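Local coordinates for protein glycosyl hydrolase (Aspergillus fumigatus, PDB 2X8R) that probably hydrolyses the beta-1,4 linkages between N-acetylmuramic acid and N-acetylglucosamine in bacterial peptidoglycan, as a family GH25 lysozyme, at residues A[114-119]-A[148-153]; A[161-164]-A[168-171]; A[98-103]-A[143-148]; A[32-37]-A[79-84]; A[55-60]-A[203-208]. All coordinates share one frame; numbering follows the deposited sequence.

Interaction 1: residues A[114-119]-A[148-153]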
# COMPACT_ATOMS: atom_id res chain seq x y z
N GLN A 114 10.71 -5.11 18.04
CA GLN A 114 9.24 -5.07 18.17
C GLN A 114 8.55 -4.73 16.86
O GLN A 114 7.49 -5.28 16.54
CB GLN A 114 8.79 -4.10 19.26
CG GLN A 114 9.14 -4.62 20.64
CD GLN A 114 8.89 -3.60 21.70
OE1 GLN A 114 9.18 -2.41 21.52
NE2 GLN A 114 8.34 -4.04 22.84
N MET A 115 9.12 -3.77 16.15
CA MET A 115 8.52 -3.31 14.89
C MET A 115 8.64 -4.40 13.84
O MET A 115 7.68 -4.71 13.13
CB MET A 115 9.18 -2.03 14.44
CG MET A 115 8.54 -1.40 13.19
SD MET A 115 6.81 -0.99 13.40
CE MET A 115 7.00 0.47 14.41
N VAL A 116 9.81 -5.04 13.77
CA VAL A 116 9.96 -6.13 12.79
C VAL A 116 8.94 -7.25 13.09
O VAL A 116 8.28 -7.78 12.17
CB VAL A 116 11.42 -6.58 12.74
CG1 VAL A 116 11.57 -7.94 11.99
CG2 VAL A 116 12.29 -5.43 12.11
N ALA A 117 8.75 -7.57 14.37
CA ALA A 117 7.79 -8.60 14.76
C ALA A 117 6.36 -8.19 14.40
O ALA A 117 5.57 -9.02 13.89
CB ALA A 117 7.91 -8.86 16.30
N TRP A 118 6.04 -6.93 14.65
CA TRP A 118 4.70 -6.39 14.34
C TRP A 118 4.43 -6.53 12.83
O TRP A 118 3.40 -7.07 12.43
CB TRP A 118 4.57 -4.92 14.77
CG TRP A 118 3.16 -4.42 14.74
CD1 TRP A 118 2.31 -4.30 15.81
CD2 TRP A 118 2.45 -3.92 13.60
NE1 TRP A 118 1.08 -3.82 15.39
CE2 TRP A 118 1.15 -3.55 14.05
CE3 TRP A 118 2.77 -3.75 12.24
CZ2 TRP A 118 0.16 -3.05 13.18
CZ3 TRP A 118 1.78 -3.23 11.35
CH2 TRP A 118 0.50 -2.88 11.83
N ILE A 119 5.38 -6.08 12.01
CA ILE A 119 5.19 -6.15 10.54
C ILE A 119 5.13 -7.60 10.06
O ILE A 119 4.27 -7.94 9.23
CB ILE A 119 6.30 -5.33 9.77
CG1 ILE A 119 6.30 -3.87 10.22
CG2 ILE A 119 6.07 -5.38 8.22
CD1 ILE A 119 7.62 -3.15 9.85
N GLY A 148 15.64 -0.82 11.69
CA GLY A 148 17.08 -1.09 11.51
C GLY A 148 17.40 -1.58 10.10
O GLY A 148 18.32 -2.39 9.89
N ASN A 149 16.62 -1.09 9.13
CA ASN A 149 16.72 -1.49 7.72
C ASN A 149 16.58 -2.99 7.52
O ASN A 149 17.36 -3.63 6.82
CB ASN A 149 18.02 -0.98 7.08
CG ASN A 149 17.93 -0.92 5.59
OD1 ASN A 149 16.85 -0.71 5.03
ND2 ASN A 149 19.08 -1.08 4.92
N ALA A 150 15.56 -3.55 8.15
CA ALA A 150 15.43 -4.98 8.28
C ALA A 150 15.28 -5.71 6.95
O ALA A 150 14.55 -5.29 6.03
CB ALA A 150 14.21 -5.32 9.21
N LYS A 151 15.98 -6.84 6.86
CA LYS A 151 15.82 -7.78 5.75
C LYS A 151 14.69 -8.75 6.10
O LYS A 151 14.09 -8.63 7.18
CB LYS A 151 17.15 -8.52 5.53
CG LYS A 151 18.30 -7.51 5.35
CD LYS A 151 19.62 -8.22 5.12
CE LYS A 151 20.65 -7.25 4.56
NZ LYS A 151 21.90 -8.03 4.42
N GLY A 152 14.38 -9.66 5.18
CA GLY A 152 13.39 -10.72 5.42
C GLY A 152 12.04 -10.52 4.76
O GLY A 152 11.19 -11.44 4.79
N PHE A 153 11.82 -9.37 4.12
CA PHE A 153 10.49 -9.12 3.51
C PHE A 153 10.58 -8.97 2.00
O PHE A 153 9.55 -8.99 1.31
CB PHE A 153 9.87 -7.82 4.05
CG PHE A 153 9.60 -7.84 5.54
CD1 PHE A 153 8.37 -8.28 6.01
CD2 PHE A 153 10.57 -7.42 6.44
CE1 PHE A 153 8.10 -8.33 7.42
CE2 PHE A 153 10.33 -7.42 7.82
CZ PHE A 153 9.08 -7.91 8.32
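The ring of Phe153 is the flat group of this contact, and it meets the helix through Val116 and Ile119. At its edge, close to the ring plane, lies the carbonyl of Val116, whose O is 3.9 Å from Phe153 CZ. Ile119 approaches obliquely, its side chain crossing that of Phe153 at about a right angle, with CG2 3.7 Å from Phe153 CE1. Two aromatic neighbours outside the two segments add to this: His120 stacks on the ring and Trp143 meets it edge-to-face. Val116 divides its two methyls. CG1 lies anti to the backbone N (chi1 166°) and stays at the fringe of the Phe153 ring, while CG2, placed beside that N, presses on Ala150, where Val116 CG2 and Ala150 CB are 3.5 Å apart, tighter than a usual van der Waals contact. In the TIM-barrel fold of family GH25, this is where the loop that follows helix 140-147 runs back toward strand 159-162 and lies against helix 112-130. The loop starts at Gly148, which ends the helix with positive phi. Two polar bonds fix its backbone: Ala150 N is held by Thr147 OG1, and Ala150 O accepts from Trp143 NE1. Ile119 and Phe153 both also touch Ile136 of strand 135-138.

Interaction 2: residues A[161-164]-A[168-171]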
# COMPACT_ATOMS: atom_id res chain seq x y z
N LEU A 161 7.45 2.16 -2.77
CA LEU A 161 8.46 3.05 -2.18
C LEU A 161 8.20 4.51 -2.45
O LEU A 161 8.14 4.94 -3.60
CB LEU A 161 9.86 2.66 -2.71
CG LEU A 161 11.11 3.35 -2.17
CD1 LEU A 161 11.19 3.27 -0.65
CD2 LEU A 161 12.38 2.68 -2.82
N ALA A 162 8.03 5.30 -1.38
CA ALA A 162 7.73 6.72 -1.57
C ALA A 162 9.02 7.51 -1.57
O ALA A 162 9.81 7.39 -0.63
CB ALA A 162 6.77 7.24 -0.49
N ALA A 163 9.24 8.29 -2.63
CA ALA A 163 10.44 9.14 -2.77
C ALA A 163 10.09 10.15 -3.84
O ALA A 163 10.02 9.81 -5.03
CB ALA A 163 11.71 8.29 -3.13
N TYR A 164 9.83 11.39 -3.41
CA TYR A 164 9.26 12.39 -4.30
C TYR A 164 10.35 13.10 -5.11
O TYR A 164 11.17 13.87 -4.57
CB TYR A 164 8.32 13.37 -3.56
CG TYR A 164 7.17 12.71 -2.82
CD1 TYR A 164 6.77 11.38 -3.11
CD2 TYR A 164 6.46 13.39 -1.85
CE1 TYR A 164 5.71 10.79 -2.40
CE2 TYR A 164 5.42 12.80 -1.12
CZ TYR A 164 5.05 11.51 -1.41
OH TYR A 164 4.04 10.90 -0.71
N PRO A 168 13.80 8.08 -10.32
CA PRO A 168 13.43 6.95 -9.44
C PRO A 168 14.33 6.81 -8.22
O PRO A 168 15.47 7.28 -8.21
CB PRO A 168 13.65 5.71 -10.33
CG PRO A 168 13.79 6.22 -11.70
CD PRO A 168 14.31 7.60 -11.62
N PRO A 169 13.84 6.10 -7.22
CA PRO A 169 14.53 6.03 -5.93
C PRO A 169 15.91 5.42 -6.06
O PRO A 169 16.06 4.42 -6.74
CB PRO A 169 13.65 5.07 -5.13
CG PRO A 169 12.34 5.16 -5.72
CD PRO A 169 12.48 5.52 -7.15
N LYS A 170 16.89 6.00 -5.38
CA LYS A 170 18.26 5.52 -5.49
C LYS A 170 18.61 4.63 -4.30
O LYS A 170 19.52 3.79 -4.38
CB LYS A 170 19.23 6.71 -5.62
N THR A 171 17.85 4.77 -3.21
CA THR A 171 18.12 3.99 -2.00
C THR A 171 16.98 3.01 -1.85
O THR A 171 15.83 3.45 -1.67
CB THR A 171 18.22 4.89 -0.76
OG1 THR A 171 19.21 5.89 -1.00
CG2 THR A 171 18.60 4.06 0.48
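Two torsions of Leu161 bring its CD2 methyl to Pro169: with chi1 at -175° CG extends away from the backbone N, and chi2 of 55° then turns the branch so that CD2 leads. This methyl lies 3.6 Å from Pro169 CB, and a second ring carbon is almost as near, with Leu161 CD2 and Pro169 CG 3.8 Å apart. The two side chains slide past each other in opposite directions, so Leu161 runs alongside the pyrrolidine ring. The same methyl also reaches the backbone beyond the proline, where Leu161 CD2 is 3.7 Å from Thr171 O. Ala163, two residues further along, points its methyl to the same side and touches the ring more lightly, Ala163 CB to Pro169 CG being 4.1 Å. Between them Ala162 faces the other way, onto Tyr137 and Gln183, as the alternation of an extended chain requires. Leu161 and Ala162 end strand 159-162, one of the parallel strands of the TIM barrel, and the chain then leaves as loop; 168-171 belongs to the long connection that leads to strand 181-185, and at Pro169 this connection lies back against the strand it has just left. The side chains that meet are apolar; Ala163 and Pro169 are partly exposed, whereas Leu161 is buried. Trp179 touches both Leu161 and Pro169. The carbonyl of Ala163 accepts from Trp182 NE1, and Pro169 also packs on Trp182. Backbone bonds from Leu161 to Ile181 and Gln183 tie the strand to its neighbour.

Interaction 3: residues A[98-103]-A[143-148]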
# COMPACT_ATOMS: atom_id res chain seq x y z
N ILE A 98 3.02 1.47 6.23
CA ILE A 98 3.76 1.40 7.47
C ILE A 98 4.93 2.43 7.43
O ILE A 98 5.94 2.18 6.84
CB ILE A 98 4.26 -0.04 7.75
CG1 ILE A 98 5.11 -0.10 9.02
CG2 ILE A 98 4.98 -0.61 6.58
CD1 ILE A 98 4.41 0.19 10.31
N GLU A 99 4.69 3.59 8.04
CA GLU A 99 5.61 4.66 8.01
C GLU A 99 5.24 5.71 9.09
O GLU A 99 4.71 5.35 10.06
CB GLU A 99 5.80 5.23 6.61
CG GLU A 99 4.61 5.31 5.72
CD GLU A 99 3.83 6.64 5.84
OE1 GLU A 99 2.65 6.61 5.57
OE2 GLU A 99 4.44 7.64 6.14
N TYR A 100 5.54 6.96 8.82
CA TYR A 100 5.59 7.95 9.85
C TYR A 100 4.32 8.07 10.69
O TYR A 100 3.29 8.23 10.20
CB TYR A 100 5.94 9.29 9.30
CG TYR A 100 7.22 9.27 8.49
CD1 TYR A 100 8.47 9.28 9.08
CD2 TYR A 100 7.17 9.27 7.14
CE1 TYR A 100 9.62 9.24 8.33
CE2 TYR A 100 8.34 9.27 6.37
CZ TYR A 100 9.59 9.26 6.98
OH TYR A 100 10.75 9.23 6.26
N ASN A 101 4.52 8.03 11.98
CA ASN A 101 3.42 8.16 12.92
C ASN A 101 2.87 9.59 12.93
O ASN A 101 3.55 10.49 13.42
CB ASN A 101 3.91 7.78 14.31
CG ASN A 101 2.80 7.81 15.37
OD1 ASN A 101 1.63 7.95 15.04
ND2 ASN A 101 3.17 7.61 16.65
N PRO A 102 1.62 9.78 12.49
CA PRO A 102 1.06 11.12 12.43
C PRO A 102 0.70 11.61 13.82
O PRO A 102 0.32 12.77 13.97
CB PRO A 102 -0.22 10.95 11.57
CG PRO A 102 -0.14 9.56 10.99
CD PRO A 102 0.69 8.76 11.94
N TYR A 103 0.85 10.75 14.83
CA TYR A 103 0.36 11.10 16.16
C TYR A 103 1.48 11.50 17.11
O TYR A 103 1.23 11.65 18.27
CB TYR A 103 -0.59 10.01 16.71
CG TYR A 103 -1.70 9.79 15.68
CD1 TYR A 103 -2.65 10.77 15.44
CD2 TYR A 103 -1.70 8.67 14.83
CE1 TYR A 103 -3.63 10.62 14.44
CE2 TYR A 103 -2.67 8.50 13.83
CZ TYR A 103 -3.64 9.46 13.65
OH TYR A 103 -4.60 9.29 12.68
N TRP A 143 12.07 2.97 7.06
CA TRP A 143 12.47 1.59 7.20
C TRP A 143 13.81 1.47 7.92
O TRP A 143 13.99 0.60 8.79
CB TRP A 143 12.55 0.90 5.82
CG TRP A 143 12.51 -0.58 5.93
CD1 TRP A 143 13.59 -1.43 5.82
CD2 TRP A 143 11.36 -1.40 6.19
NE1 TRP A 143 13.17 -2.75 6.00
CE2 TRP A 143 11.81 -2.76 6.19
CE3 TRP A 143 10.01 -1.13 6.37
CZ2 TRP A 143 10.94 -3.84 6.41
CZ3 TRP A 143 9.14 -2.22 6.57
CH2 TRP A 143 9.61 -3.55 6.59
N ASN A 144 14.73 2.38 7.59
CA ASN A 144 16.00 2.37 8.26
C ASN A 144 15.84 2.73 9.74
O ASN A 144 16.33 1.97 10.61
CB ASN A 144 16.95 3.34 7.59
CG ASN A 144 18.32 3.28 8.21
OD1 ASN A 144 18.98 2.24 8.15
ND2 ASN A 144 18.74 4.39 8.87
N ARG A 145 15.11 3.81 10.02
CA ARG A 145 15.00 4.27 11.41
C ARG A 145 14.22 3.29 12.28
O ARG A 145 14.63 3.00 13.42
CB ARG A 145 14.36 5.64 11.53
CG ARG A 145 14.14 6.12 13.00
CD ARG A 145 13.56 7.53 13.03
NE ARG A 145 14.42 8.44 12.26
CZ ARG A 145 14.16 8.91 11.04
NH1 ARG A 145 13.02 8.61 10.41
NH2 ARG A 145 15.05 9.71 10.45
N CYS A 146 13.11 2.78 11.76
CA CYS A 146 12.20 2.07 12.65
C CYS A 146 12.34 0.55 12.66
O CYS A 146 11.79 -0.10 13.54
CB CYS A 146 10.75 2.48 12.36
SG CYS A 146 10.41 4.24 12.69
N THR A 147 13.05 0.01 11.67
CA THR A 147 13.29 -1.44 11.62
C THR A 147 14.76 -1.82 11.66
O THR A 147 15.09 -3.02 11.65
CB THR A 147 12.61 -2.17 10.39
OG1 THR A 147 13.35 -1.89 9.18
CG2 THR A 147 11.16 -1.71 10.24
N GLY A 148 15.64 -0.82 11.69
CA GLY A 148 17.08 -1.09 11.51
C GLY A 148 17.40 -1.58 10.10
O GLY A 148 18.32 -2.39 9.89
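Tyr100 and Arg145 meet edge to edge: CE1 of the phenol ring lies 4.0 Å from Arg145 NH1, each near the plane of the other group, with ring and guanidinium planes 37° apart. This is not a stack. Arg145 arrives extended from the helix and then bends at its third torsion (chi3 -55°), which turns the guanidinium toward the tyrosine. Deeper in, Ile98 CG2 stands at the edge of the Trp143 indole, a loose 4.5 Å from CZ3. A second shell holds both groups. Asp141 OD2 forms a salt bridge with Arg145 NH1 and a hydrogen bond with Tyr100 OH, so a single carboxylate oxygen joins the tyrosine and the arginine; Thr139 OG1 is a further partner of the phenol. Thr147 OG1 lies 3.2 Å above one face of the indole, offset toward the rim. That hydroxyl donates to Trp143 O over 2.6 Å, while Thr147 N reaches the same oxygen from the opposite face of the carbonyl. The disulfide of Cys146 with Cys107 ties the helix to the loop that carries Tyr100. On that loop Asn101 OD1 accepts from Tyr103 N, an Asx turn. Ile98 and Glu99 are the last two residues of the DXE motif that marks GH25 enzymes, placed where strand 95-97 ends in the barrel.

Interaction 4: residues A[32-37]-A[79-84]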
# COMPACT_ATOMS: atom_id res chain seq x y z
N LYS A 32 -7.52 3.85 0.62
CA LYS A 32 -7.45 3.62 2.08
C LYS A 32 -8.72 2.98 2.56
O LYS A 32 -9.82 3.53 2.34
CB LYS A 32 -7.28 4.92 2.84
CG LYS A 32 -7.03 4.65 4.31
CD LYS A 32 -6.64 5.92 5.07
CE LYS A 32 -6.58 5.63 6.56
NZ LYS A 32 -6.42 6.91 7.37
N ALA A 33 -8.58 1.85 3.26
CA ALA A 33 -9.74 1.12 3.79
C ALA A 33 -9.89 1.31 5.29
O ALA A 33 -10.98 1.64 5.76
CB ALA A 33 -9.61 -0.34 3.48
N THR A 34 -8.78 1.14 6.02
CA THR A 34 -8.78 1.13 7.48
C THR A 34 -7.52 1.77 8.06
O THR A 34 -6.52 1.98 7.35
CB THR A 34 -8.86 -0.31 7.99
OG1 THR A 34 -7.85 -1.10 7.34
CG2 THR A 34 -10.26 -0.92 7.65
N GLU A 35 -7.59 2.09 9.36
CA GLU A 35 -6.47 2.58 10.11
C GLU A 35 -6.59 2.04 11.53
O GLU A 35 -7.68 2.06 12.13
CB GLU A 35 -6.47 4.13 10.13
CG GLU A 35 -5.41 4.73 11.11
CD GLU A 35 -5.24 6.25 11.01
OE1 GLU A 35 -5.66 6.85 10.01
OE2 GLU A 35 -4.62 6.85 11.92
N GLY A 36 -5.48 1.58 12.09
CA GLY A 36 -5.51 1.06 13.48
C GLY A 36 -6.50 -0.06 13.66
O GLY A 36 -6.62 -0.94 12.79
N THR A 37 -7.21 -0.06 14.80
CA THR A 37 -8.09 -1.20 15.10
C THR A 37 -9.58 -0.95 14.89
O THR A 37 -10.35 -1.91 14.82
CB THR A 37 -7.92 -1.68 16.55
OG1 THR A 37 -8.25 -0.59 17.42
CG2 THR A 37 -6.46 -2.12 16.78
N LEU A 79 -8.73 -6.88 6.58
CA LEU A 79 -9.34 -7.93 5.74
C LEU A 79 -10.86 -7.94 5.75
O LEU A 79 -11.48 -8.31 4.73
CB LEU A 79 -8.83 -9.31 6.18
CG LEU A 79 -7.38 -9.54 5.74
CD1 LEU A 79 -6.76 -10.62 6.57
CD2 LEU A 79 -7.41 -9.93 4.27
N LYS A 80 -11.45 -7.53 6.87
CA LYS A 80 -12.92 -7.52 6.98
C LYS A 80 -13.54 -6.24 6.41
O LYS A 80 -14.77 -6.09 6.37
CB LYS A 80 -13.31 -7.63 8.44
CG LYS A 80 -13.14 -9.02 9.03
CD LYS A 80 -13.41 -8.89 10.52
CE LYS A 80 -13.27 -10.19 11.26
NZ LYS A 80 -11.82 -10.64 11.31
N ASN A 81 -12.70 -5.28 6.00
CA ASN A 81 -13.21 -3.95 5.74
C ASN A 81 -12.59 -3.38 4.47
O ASN A 81 -12.40 -2.20 4.36
CB ASN A 81 -12.99 -3.03 6.95
CG ASN A 81 -13.93 -3.36 8.09
OD1 ASN A 81 -15.14 -3.06 8.01
ND2 ASN A 81 -13.44 -4.06 9.11
N GLY A 82 -12.26 -4.24 3.51
CA GLY A 82 -11.85 -3.68 2.20
C GLY A 82 -10.50 -4.15 1.74
O GLY A 82 -10.11 -3.95 0.57
N GLY A 83 -9.77 -4.76 2.66
CA GLY A 83 -8.42 -5.23 2.40
C GLY A 83 -8.36 -6.62 1.78
O GLY A 83 -7.27 -7.09 1.50
N GLY A 84 -9.52 -7.25 1.50
CA GLY A 84 -9.54 -8.61 0.89
C GLY A 84 -8.90 -8.71 -0.49
O GLY A 84 -8.70 -7.69 -1.16
O HOH W 1 -13.41 0.43 5.20
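Thr34 and Asn81 cross at about a right angle, the methyl of one against the CB of the other, with Thr34 CG2 3.5 Å from Asn81 CB. The threonine is turned so that OG1 sits between its backbone N and carbonyl carbon (chi1 51°); CG2 is thereby given to the loop, while the hydroxyl bonds to His62 ND1. Asn81 likewise keeps its amide out of the methyl contact: ND2 bonds to Phe77 O and OD1 to Lys40 NZ, which hold both ends of the group. Ala33 points its methyl at the backbone of the same loop, Ala33 CB lying 3.5 Å from Asn81 O. Next in the chain, the CA of Gly82 comes within 4.2 Å of Ala33 CB; with positive phi and no side chain, the glycine lets the loop turn close against the strand. The polar link is made by water. One molecule donates to Ala33 O at 2.8 Å and to Asn81 O at 2.9 Å, so it bridges two carbonyl oxygens, both acceptors, that need a donor between them. On the strand itself Lys32 NZ forms a salt bridge with Glu35 OE1, 2.7 Å away and nearly along the C-O axis. These two side chains lie apart from the loop. Strand 26-35 pairs here with strand 57-63, through backbone bonds of Ala33 with Tyr61 and of Thr34 with Phe63, while helix 71-79 covers Ala33 and Thr34 with Phe78 and reaches Thr34 also with Phe77; the segment 79-84 carries the chain on from that helix.

Interaction 5: residues A[55-60]-A[203-208]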
# COMPACT_ATOMS: atom_id res chain seq x y z
N GLY A 55 -13.16 0.62 -14.67
CA GLY A 55 -12.28 -0.40 -15.23
C GLY A 55 -10.85 -0.36 -14.70
O GLY A 55 -9.96 -0.91 -15.34
N LEU A 56 -10.61 0.24 -13.54
CA LEU A 56 -9.24 0.22 -12.98
C LEU A 56 -9.02 -1.04 -12.16
O LEU A 56 -9.96 -1.56 -11.58
CB LEU A 56 -8.97 1.42 -12.05
CG LEU A 56 -9.04 2.81 -12.70
CD1 LEU A 56 -9.12 3.94 -11.66
CD2 LEU A 56 -7.79 3.02 -13.45
N LEU A 57 -7.78 -1.51 -12.14
CA LEU A 57 -7.34 -2.43 -11.10
C LEU A 57 -7.39 -1.63 -9.77
O LEU A 57 -7.06 -0.44 -9.74
CB LEU A 57 -5.91 -2.87 -11.41
CG LEU A 57 -5.77 -3.82 -12.59
CD1 LEU A 57 -4.29 -4.03 -12.84
CD2 LEU A 57 -6.45 -5.12 -12.28
N ARG A 58 -7.79 -2.26 -8.67
CA ARG A 58 -7.84 -1.53 -7.41
C ARG A 58 -7.59 -2.47 -6.26
O ARG A 58 -7.84 -3.67 -6.38
CB ARG A 58 -9.17 -0.76 -7.21
CG ARG A 58 -10.39 -1.65 -6.92
CD ARG A 58 -10.87 -2.34 -8.19
NE ARG A 58 -12.13 -3.05 -7.93
CZ ARG A 58 -12.20 -4.30 -7.47
NH1 ARG A 58 -11.09 -5.00 -7.21
NH2 ARG A 58 -13.40 -4.85 -7.22
N GLY A 59 -7.09 -1.91 -5.16
CA GLY A 59 -6.93 -2.67 -3.92
C GLY A 59 -7.04 -1.71 -2.75
O GLY A 59 -7.11 -0.45 -2.94
N GLY A 60 -7.15 -2.26 -1.54
CA GLY A 60 -7.25 -1.42 -0.34
C GLY A 60 -5.90 -1.22 0.31
O GLY A 60 -4.94 -1.95 0.01
N GLN A 203 2.86 -7.38 -16.58
CA GLN A 203 3.40 -7.67 -15.26
C GLN A 203 2.54 -7.11 -14.15
O GLN A 203 2.48 -7.69 -13.05
CB GLN A 203 4.84 -7.16 -15.13
CG GLN A 203 5.82 -8.01 -15.95
CD GLN A 203 5.78 -9.49 -15.55
OE1 GLN A 203 6.14 -9.86 -14.42
NE2 GLN A 203 5.35 -10.34 -16.47
N LEU A 204 1.90 -5.97 -14.40
CA LEU A 204 0.92 -5.47 -13.43
C LEU A 204 -0.24 -6.48 -13.24
O LEU A 204 -0.63 -6.79 -12.08
CB LEU A 204 0.39 -4.08 -13.82
CG LEU A 204 -0.76 -3.47 -13.01
CD1 LEU A 204 -0.32 -3.36 -11.56
CD2 LEU A 204 -1.06 -2.09 -13.59
N ARG A 205 -0.79 -6.99 -14.35
CA ARG A 205 -1.85 -8.03 -14.20
C ARG A 205 -1.36 -9.28 -13.42
O ARG A 205 -2.17 -9.93 -12.76
CB ARG A 205 -2.41 -8.42 -15.58
CG ARG A 205 -3.16 -7.25 -16.21
CD ARG A 205 -4.14 -7.66 -17.34
NE ARG A 205 -4.63 -6.50 -18.08
CZ ARG A 205 -5.62 -5.69 -17.68
NH1 ARG A 205 -6.26 -5.88 -16.53
NH2 ARG A 205 -5.97 -4.66 -18.45
N LYS A 206 -0.07 -9.60 -13.51
CA LYS A 206 0.49 -10.71 -12.73
C LYS A 206 0.58 -10.34 -11.25
O LYS A 206 0.38 -11.19 -10.38
CB LYS A 206 1.88 -11.10 -13.22
CG LYS A 206 1.95 -11.85 -14.54
CD LYS A 206 3.38 -12.46 -14.66
CE LYS A 206 3.74 -12.93 -16.05
NZ LYS A 206 2.56 -13.54 -16.73
N LEU A 207 0.90 -9.08 -10.95
CA LEU A 207 0.84 -8.64 -9.54
C LEU A 207 -0.59 -8.85 -9.03
O LEU A 207 -0.77 -9.31 -7.91
CB LEU A 207 1.24 -7.16 -9.41
CG LEU A 207 1.10 -6.52 -8.01
CD1 LEU A 207 2.01 -7.20 -6.94
CD2 LEU A 207 1.29 -5.00 -8.14
N ALA A 208 -1.59 -8.50 -9.84
CA ALA A 208 -3.01 -8.68 -9.43
C ALA A 208 -3.35 -10.17 -9.25
O ALA A 208 -3.90 -10.55 -8.21
CB ALA A 208 -3.97 -8.02 -10.46
O HOH W 2 -7.62 -3.18 -16.10
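Leu57 and Leu204 reach toward each other tip to tip, and this is the tight part of the contact: Leu57 CD1 lies 3.6 Å from Leu204 CG and 3.8 Å from Leu204 CD2. Leu204 is set for it by a first torsion of 173°, which swings CG away from the backbone N and out toward the strand. The other methyl of Leu57 has looser company, with Leu57 CD2 4.2 Å from Ala208 CB, one turn further along the helix. All three residues are buried. Toward solvent the character changes. Arg205 lays its guanidinium obliquely beside the leucine, Leu57 CD2 to Arg205 NH1 being 4.3 Å, and its polar end turns to water. One molecule accepts from Arg205 NH1 at 3.1 Å and gives a weak bond to Gly55 O at 3.3 Å, so on this side a water links the strand's approach to the helix. Gly55 has positive phi and closes the preceding helix in a Schellman motif, just before the chain enters the strand. Strand 57-60 and helix 203-208 run at 38° to each other, their axes 10.2 Å apart. Phe28 of strand 26-35 touches both Leu57 and Leu204, and Phe197 of strand 193-198 lies against Leu204 and Leu207; the C-terminal helix 201-209 thus sits over the beginning of strand 57-63, at the end of the barrel where its parallel strands start.

In the fold
Interaction 5 is the most buried contact, a leucine pair with an arginine and a water on its exposed side; the other four are partly buried. Interactions 1 and 3 share Gly148, at the end of helix 140-147; the first sets the following loop on helix 112-130 with aromatic and aliphatic groups, the second sets the helix itself against the loop after strand 95-97, with a charged outer edge. Interactions 4 and 5 lie on the neighbouring strands 26-35 and 57-63, and each has a bridging water. Interaction 2, with apolar side chains, belongs to strand 159-162, across the chain's centre from interaction 4. A probable hydrogen bond, Tyr103 OH to Glu35 OE2, connects interactions 3 and 4.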